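Local coordinates for similar to hydroxylamine oxidoreductase (Kuenenia stuttgartiensis, PDB 6H5L), which probably works as an oxidoreductase, forming a multiheme cytochrome c subunit of a 60-heme reductase complex from an anammox bacterium, at residues P21-A26 with A415-E420; V166-H171 with W175-I180. All blocks are in the same frame, centred on the assembly; numbering follows the deposited sequence.

Interaction 1 of 2, residues P21-A26 with A415-E420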
loop_
_atom_site.group_PDB
_atom_site.type_symbol
_atom_site.label_atom_id
_atom_site.label_comp_id
_atom_site.label_asym_id
_atom_site.label_seq_id
_atom_site.Cartn_x
_atom_site.Cartn_y
_atom_site.Cartn_z
ATOM N N PRO A 21 -33.982 2.262 -53.390
ATOM C CA PRO A 21 -34.178 2.735 -54.764
ATOM C C PRO A 21 -33.589 4.122 -54.971
ATOM O O PRO A 21 -33.342 4.878 -54.028
ATOM C CB PRO A 21 -35.701 2.738 -54.942
ATOM C CG PRO A 21 -36.282 2.629 -53.575
ATOM C CD PRO A 21 -35.209 2.327 -52.582
ATOM N N ALA A 22 -33.352 4.441 -56.247
ATOM C CA ALA A 22 -32.709 5.705 -56.588
ATOM C C ALA A 22 -33.551 6.900 -56.166
ATOM O O ALA A 22 -33.000 7.944 -55.799
ATOM C CB ALA A 22 -32.423 5.757 -58.089
ATOM N N TRP A 23 -34.881 6.775 -56.210
ATOM C CA TRP A 23 -35.730 7.862 -55.734
ATOM C C TRP A 23 -35.559 8.078 -54.237
ATOM O O TRP A 23 -35.642 9.215 -53.761
ATOM C CB TRP A 23 -37.199 7.582 -56.070
ATOM C CG TRP A 23 -37.877 6.599 -55.147
ATOM C CD1 TRP A 23 -38.053 5.262 -55.359
ATOM C CD2 TRP A 23 -38.472 6.884 -53.873
ATOM N NE1 TRP A 23 -38.718 4.698 -54.296
ATOM C CE2 TRP A 23 -38.983 5.671 -53.370
ATOM C CE3 TRP A 23 -38.616 8.045 -53.106
ATOM C CZ2 TRP A 23 -39.631 5.587 -52.138
ATOM C CZ3 TRP A 23 -39.257 7.960 -51.883
ATOM C CH2 TRP A 23 -39.757 6.740 -51.411
ATOM N N TYR A 24 -35.319 7.000 -53.486
ATOM C CA TYR A 24 -35.140 7.115 -52.043
ATOM C C TYR A 24 -33.803 7.762 -51.704
ATOM O O TYR A 24 -33.726 8.603 -50.801
ATOM C CB TYR A 24 -35.257 5.732 -51.398
ATOM C CG TYR A 24 -35.190 5.721 -49.885
ATOM C CD1 TYR A 24 -33.970 5.639 -49.224
ATOM C CD2 TYR A 24 -36.348 5.776 -49.119
ATOM C CE1 TYR A 24 -33.903 5.625 -47.842
ATOM C CE2 TYR A 24 -36.290 5.761 -47.734
ATOM C CZ TYR A 24 -35.065 5.686 -47.103
ATOM O OH TYR A 24 -34.995 5.669 -45.728
ATOM N N GLN A 25 -32.737 7.385 -52.416
ATOM C CA GLN A 25 -31.436 8.002 -52.175
ATOM C C GLN A 25 -31.387 9.434 -52.688
ATOM O O GLN A 25 -30.611 10.249 -52.175
ATOM C CB GLN A 25 -30.324 7.179 -52.825
ATOM C CG GLN A 25 -30.100 5.820 -52.194
ATOM C CD GLN A 25 -28.830 5.151 -52.687
ATOM O OE1 GLN A 25 -27.756 5.756 -52.689
ATOM N NE2 GLN A 25 -28.947 3.899 -53.111
ATOM N N ALA A 26 -32.197 9.759 -53.699
ATOM C CA ALA A 26 -32.195 11.114 -54.237
ATOM C C ALA A 26 -32.787 12.113 -53.252
ATOM O O ALA A 26 -32.447 13.300 -53.299
ATOM C CB ALA A 26 -32.959 11.159 -55.559
ATOM N N ALA A 415 -51.013 5.147 -55.782
ATOM C CA ALA A 415 -51.493 3.865 -55.282
ATOM C C ALA A 415 -50.354 2.902 -54.982
ATOM O O ALA A 415 -50.546 1.948 -54.222
ATOM C CB ALA A 415 -52.456 3.231 -56.285
ATOM N N ASP A 416 -49.177 3.124 -55.571
ATOM C CA ASP A 416 -48.016 2.310 -55.229
ATOM C C ASP A 416 -47.639 2.471 -53.763
ATOM O O ASP A 416 -47.091 1.543 -53.157
ATOM C CB ASP A 416 -46.842 2.675 -56.141
ATOM C CG ASP A 416 -45.628 1.789 -55.922
ATOM O OD1 ASP A 416 -45.783 0.550 -55.905
ATOM O OD2 ASP A 416 -44.513 2.337 -55.782
ATOM N N PHE A 417 -47.929 3.632 -53.177
ATOM C CA PHE A 417 -47.634 3.890 -51.772
ATOM C C PHE A 417 -48.822 3.575 -50.867
ATOM O O PHE A 417 -48.671 2.886 -49.856
ATOM C CB PHE A 417 -47.214 5.354 -51.583
ATOM C CG PHE A 417 -45.837 5.670 -52.099
ATOM C CD1 PHE A 417 -44.727 5.511 -51.284
ATOM C CD2 PHE A 417 -45.653 6.140 -53.391
ATOM C CE1 PHE A 417 -43.455 5.806 -51.748
ATOM C CE2 PHE A 417 -44.381 6.437 -53.861
ATOM C CZ PHE A 417 -43.283 6.270 -53.038
ATOM N N LEU A 418 -50.006 4.066 -51.224
ATOM C CA LEU A 418 -51.162 4.048 -50.340
ATOM C C LEU A 418 -52.257 3.096 -50.795
ATOM O O LEU A 418 -53.242 2.916 -50.067
ATOM C CB LEU A 418 -51.731 5.457 -50.201
ATOM C CG LEU A 418 -50.724 6.579 -49.918
ATOM C CD1 LEU A 418 -51.420 7.926 -49.899
ATOM C CD2 LEU A 418 -49.985 6.339 -48.609
ATOM N N GLY A 419 -52.115 2.479 -51.959
ATOM C CA GLY A 419 -53.175 1.673 -52.520
ATOM C C GLY A 419 -54.223 2.518 -53.223
ATOM O O GLY A 419 -54.376 3.714 -52.978
ATOM N N GLU A 420 -54.955 1.868 -54.126
ATOM C CA GLU A 420 -55.972 2.575 -54.903
ATOM C C GLU A 420 -57.059 3.209 -54.040
ATOM O O GLU A 420 -57.327 4.410 -54.218
ATOM C CB GLU A 420 -56.567 1.626 -55.949
ATOM C CG GLU A 420 -57.805 2.160 -56.660
ATOM C CD GLU A 420 -57.565 3.478 -57.376
ATOM O OE1 GLU A 420 -58.500 4.306 -57.421
ATOM O OE2 GLU A 420 -56.447 3.686 -57.894
#
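W23 and F417 form an offset edge-to-face aromatic pair at the surface of the chain, bridging helix 22-28 near the N-terminus and the short helix 415-418 through their side chains. The two side chains approach from opposite directions. F417 presents the CE1-CZ side of its ring, and this edge lies over one face of the indole, displaced toward the outer rim of the six-membered ring. CZ of F417 is 3.8 Å from CZ2 of W23, and CE1 of F417 is equally close to CH2 of W23. The ring planes stand almost perpendicular, at 83°, with centroids 5.5 Å apart. W23 gets its indole there by placing CG between its own backbone N and carbonyl carbon (chi1 79°), and the other face of the indole rests on CB of Y24. The contact is small and apolar; between these two segments only the two rings touch. G419, with positive phi, is at the N-cap of helix 420-429. The loop residue I327 packs against both F417 and L418, while Y24, next to W23, reaches helix 174-180.

Interaction 2 of 2, residues V166-H171 with W175-I180. With HEC (heme c), chain H.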
loop_
_atom_site.group_PDB
_atom_site.type_symbol
_atom_site.label_atom_id
_atom_site.label_comp_id
_atom_site.label_asym_id
_atom_site.label_seq_id
_atom_site.Cartn_x
_atom_site.Cartn_y
_atom_site.Cartn_z
ATOM N N VAL A 166 -36.011 -5.996 -39.837
ATOM C CA VAL A 166 -37.262 -5.983 -39.081
ATOM C C VAL A 166 -38.135 -4.774 -39.397
ATOM O O VAL A 166 -39.313 -4.758 -39.003
ATOM C CB VAL A 166 -37.004 -6.047 -37.558
ATOM C CG1 VAL A 166 -36.247 -7.318 -37.193
ATOM C CG2 VAL A 166 -36.256 -4.809 -37.085
ATOM N N GLY A 167 -37.606 -3.768 -40.091
ATOM C CA GLY A 167 -38.392 -2.614 -40.472
ATOM C C GLY A 167 -38.496 -1.578 -39.369
ATOM O O GLY A 167 -37.940 -1.712 -38.278
ATOM N N ARG A 168 -39.233 -0.512 -39.676
ATOM C CA ARG A 168 -39.454 0.544 -38.701
ATOM C C ARG A 168 -40.306 0.028 -37.541
ATOM O O ARG A 168 -41.170 -0.834 -37.729
ATOM C CB ARG A 168 -40.135 1.745 -39.356
ATOM C CG ARG A 168 -39.225 2.572 -40.256
ATOM C CD ARG A 168 -39.809 3.956 -40.511
ATOM N NE ARG A 168 -40.679 4.008 -41.682
ATOM C CZ ARG A 168 -41.640 4.911 -41.855
ATOM N NH1 ARG A 168 -41.870 5.825 -40.922
ATOM N NH2 ARG A 168 -42.380 4.892 -42.955
ATOM N N PRO A 169 -40.082 0.541 -36.320
ATOM C CA PRO A 169 -39.070 1.545 -35.973
ATOM C C PRO A 169 -37.680 0.960 -35.741
ATOM O O PRO A 169 -37.556 -0.176 -35.280
ATOM C CB PRO A 169 -39.609 2.153 -34.667
ATOM C CG PRO A 169 -41.007 1.615 -34.506
ATOM C CD PRO A 169 -40.994 0.294 -35.195
ATOM N N ASN A 170 -36.651 1.743 -36.054
ATOM C CA ASN A 170 -35.264 1.371 -35.804
ATOM C C ASN A 170 -34.406 2.615 -36.001
ATOM O O ASN A 170 -34.888 3.660 -36.444
ATOM C CB ASN A 170 -34.804 0.218 -36.701
ATOM C CG ASN A 170 -34.993 0.506 -38.183
ATOM O OD1 ASN A 170 -34.731 1.611 -38.660
ATOM N ND2 ASN A 170 -35.446 -0.498 -38.922
ATOM N N HIS A 171 -33.117 2.485 -35.681
ATOM C CA HIS A 171 -32.212 3.624 -35.787
ATOM C C HIS A 171 -31.738 3.852 -37.216
ATOM O O HIS A 171 -31.504 5.000 -37.607
ATOM C CB HIS A 171 -31.012 3.422 -34.861
ATOM C CG HIS A 171 -31.390 3.181 -33.434
ATOM N ND1 HIS A 171 -30.926 2.103 -32.713
ATOM C CD2 HIS A 171 -32.194 3.877 -32.595
ATOM C CE1 HIS A 171 -31.426 2.145 -31.491
ATOM N NE2 HIS A 171 -32.199 3.212 -31.393
ATOM N N TRP A 175 -34.137 8.752 -39.700
ATOM C CA TRP A 175 -34.385 10.017 -40.382
ATOM C C TRP A 175 -35.501 9.889 -41.408
ATOM O O TRP A 175 -36.170 10.883 -41.719
ATOM C CB TRP A 175 -33.113 10.525 -41.055
ATOM C CG TRP A 175 -33.207 11.971 -41.419
ATOM C CD1 TRP A 175 -33.454 12.495 -42.654
ATOM C CD2 TRP A 175 -33.078 13.083 -40.527
ATOM N NE1 TRP A 175 -33.477 13.868 -42.587
ATOM C CE2 TRP A 175 -33.250 14.254 -41.293
ATOM C CE3 TRP A 175 -32.830 13.204 -39.156
ATOM C CZ2 TRP A 175 -33.181 15.528 -40.733
ATOM C CZ3 TRP A 175 -32.763 14.468 -38.603
ATOM C CH2 TRP A 175 -32.937 15.614 -39.390
ATOM N N GLU A 176 -35.708 8.688 -41.949
ATOM C CA GLU A 176 -36.848 8.456 -42.828
ATOM C C GLU A 176 -38.154 8.752 -42.103
ATOM O O GLU A 176 -38.962 9.567 -42.559
ATOM C CB GLU A 176 -36.832 7.015 -43.345
ATOM C CG GLU A 176 -38.033 6.665 -44.213
ATOM C CD GLU A 176 -38.175 5.173 -44.442
ATOM O OE1 GLU A 176 -37.197 4.434 -44.204
ATOM O OE2 GLU A 176 -39.270 4.737 -44.855
ATOM N N ALA A 177 -38.364 8.107 -40.953
ATOM C CA ALA A 177 -39.612 8.268 -40.214
ATOM C C ALA A 177 -39.856 9.720 -39.818
ATOM O O ALA A 177 -41.011 10.145 -39.694
ATOM C CB ALA A 177 -39.602 7.378 -38.978
ATOM N N ASN A 178 -38.790 10.490 -39.610
ATOM C CA ASN A 178 -38.943 11.873 -39.172
ATOM C C ASN A 178 -39.638 12.718 -40.236
ATOM O O ASN A 178 -40.656 13.366 -39.966
ATOM C CB ASN A 178 -37.576 12.460 -38.818
ATOM C CG ASN A 178 -37.680 13.825 -38.159
ATOM O OD1 ASN A 178 -38.708 14.170 -37.575
ATOM N ND2 ASN A 178 -36.610 14.608 -38.247
ATOM N N THR A 179 -39.103 12.720 -41.456
ATOM C CA THR A 179 -39.553 13.632 -42.499
ATOM C C THR A 179 -40.490 12.990 -43.516
ATOM O O THR A 179 -40.980 13.691 -44.407
ATOM C CB THR A 179 -38.345 14.233 -43.229
ATOM O OG1 THR A 179 -37.667 13.205 -43.963
ATOM C CG2 THR A 179 -37.379 14.858 -42.232
ATOM N N ILE A 180 -40.758 11.686 -43.415
ATOM C CA ILE A 180 -41.637 11.065 -44.401
ATOM C C ILE A 180 -43.102 11.337 -44.079
ATOM O O ILE A 180 -43.947 11.348 -44.984
ATOM C CB ILE A 180 -41.362 9.554 -44.513
ATOM C CG1 ILE A 180 -41.946 9.000 -45.815
ATOM C CG2 ILE A 180 -41.934 8.804 -43.314
ATOM C CD1 ILE A 180 -41.686 7.526 -46.025
HETATM FE FE HEC H . -33.351 3.751 -29.849
HETATM C CHA HEC H . -35.840 2.847 -32.019
HETATM C CHB HEC H . -33.489 0.627 -28.393
HETATM C CHC HEC H . -30.702 4.558 -27.788
HETATM C CHD HEC H . -33.509 7.006 -30.888
HETATM N NA HEC H . -34.463 2.059 -30.142
HETATM C C1A HEC H . -35.432 1.893 -31.114
HETATM C C2A HEC H . -35.937 0.538 -31.006
HETATM C C3A HEC H . -35.292 -0.071 -30.010
HETATM C C4A HEC H . -34.349 0.872 -29.442
HETATM C CMA HEC H . -35.509 -1.526 -29.542
HETATM C CAA HEC H . -37.028 -0.099 -31.888
HETATM C CBA HEC H . -38.378 0.043 -31.201
HETATM C CGA HEC H . -39.378 -0.833 -31.903
HETATM O O1A HEC H . -40.586 -0.504 -31.844
HETATM O O2A HEC H . -38.971 -1.847 -32.526
HETATM N NB HEC H . -32.320 2.785 -28.333
HETATM C C1B HEC H . -32.480 1.462 -27.965
HETATM C C2B HEC H . -31.402 1.113 -27.060
HETATM C C3B HEC H . -30.637 2.199 -26.890
HETATM C C4B HEC H . -31.196 3.273 -27.690
HETATM C CMB HEC H . -31.210 -0.270 -26.396
HETATM C CAB HEC H . -29.372 2.324 -26.008
HETATM C CBB HEC H . -28.216 1.424 -26.501
HETATM N NC HEC H . -32.324 5.458 -29.389
HETATM C C1C HEC H . -31.221 5.573 -28.566
HETATM C C2C HEC H . -30.586 6.851 -28.839
HETATM C C3C HEC H . -31.495 7.583 -29.504
HETATM C C4C HEC H . -32.517 6.683 -29.990
HETATM C CMC HEC H . -29.512 7.446 -27.900
HETATM C CAC HEC H . -31.381 9.058 -29.956
HETATM C CBC HEC H . -30.556 9.137 -31.255
HETATM N ND HEC H . -34.483 4.766 -31.256
HETATM C C1D HEC H . -34.403 6.138 -31.474
HETATM C C2D HEC H . -35.417 6.518 -32.427
HETATM C C3D HEC H . -36.151 5.217 -32.781
HETATM C C4D HEC H . -35.500 4.184 -32.008
HETATM C CMD HEC H . -35.687 7.941 -32.956
HETATM C CAD HEC H . -37.331 5.025 -33.754
HETATM C CBD HEC H . -36.976 5.538 -35.143
HETATM C CGD HEC H . -38.137 5.277 -36.062
HETATM O O1D HEC H . -37.954 4.547 -37.069
HETATM O O2D HEC H . -39.248 5.792 -35.771
#
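The loop before helix 174-180 carries the axial heme ligand H171, and from this loop R168 reaches to the flank of the helix, where it lies against E176, A177 and I180. Its chain turns at chi3 (-90°), which carries the guanidinium along the helix surface. NE of R168 sits 3.5 Å from OE2 of E176. This is a salt bridge by charge alone: the oxygen sits off the plane of the guanidinium, so the attraction is electrostatic, without a directed N-H, and the guanidinium and carboxylate planes are 46° apart. The other carboxylate oxygen, OE1, is engaged by Q173 NE2, which should help fix the rotation of the group. Beyond the charge pair the contact is apolar on the helix side, with NH1 of R168 3.4 Å from CB of A177 and 3.8 Å from CG2 of I180.

Three residues further along the loop is the bis-histidine heme site characteristic of multiheme cytochromes c. NE2 of H171 binds the iron at 2.0 Å, and the second axial ligand is H233, the histidine of a CxxCH motif, which makes H171 the distal ligand. The preceding residues P169 and N170 contact the two propionates. P169, preceded by a cis peptide bond, sets CG 3.4 Å from O1A of one propionate, and the backbone N of N170 donates to O1D of the other at 3.3 Å (160° at the hydrogen). CB of A177 borders that second propionate from the helix side, 3.6 Å from O2D. R303 also bonds to this heme and to the carbonyls of V166 and G167, tying this part of the loop to the same site. R168, P169 and A177 also touch a second heme c, and H171 a third.

Interaction 2 is local, its segments separated by three residues, and it is nested within the long loop closed by interaction 1, whose segments are 389 residues apart. Their centres are 15 Å apart, yet they meet directly: Y24 OH, on the helix that carries the first aromatic partner, lies 2.9 Å from E176 OE1 in a probable hydrogen bond. Y28 of the same helix 22-28 packs on W175, E176 and I180. Helix 22-28 therefore touches both partners, W23 meeting the peripheral helix 415-418 and Y24 and Y28 meeting helix 174-180, which borders the hemes. Through it the surface contact, 21 Å from the chain centre, connects to heme surroundings only 6 Å from that centre.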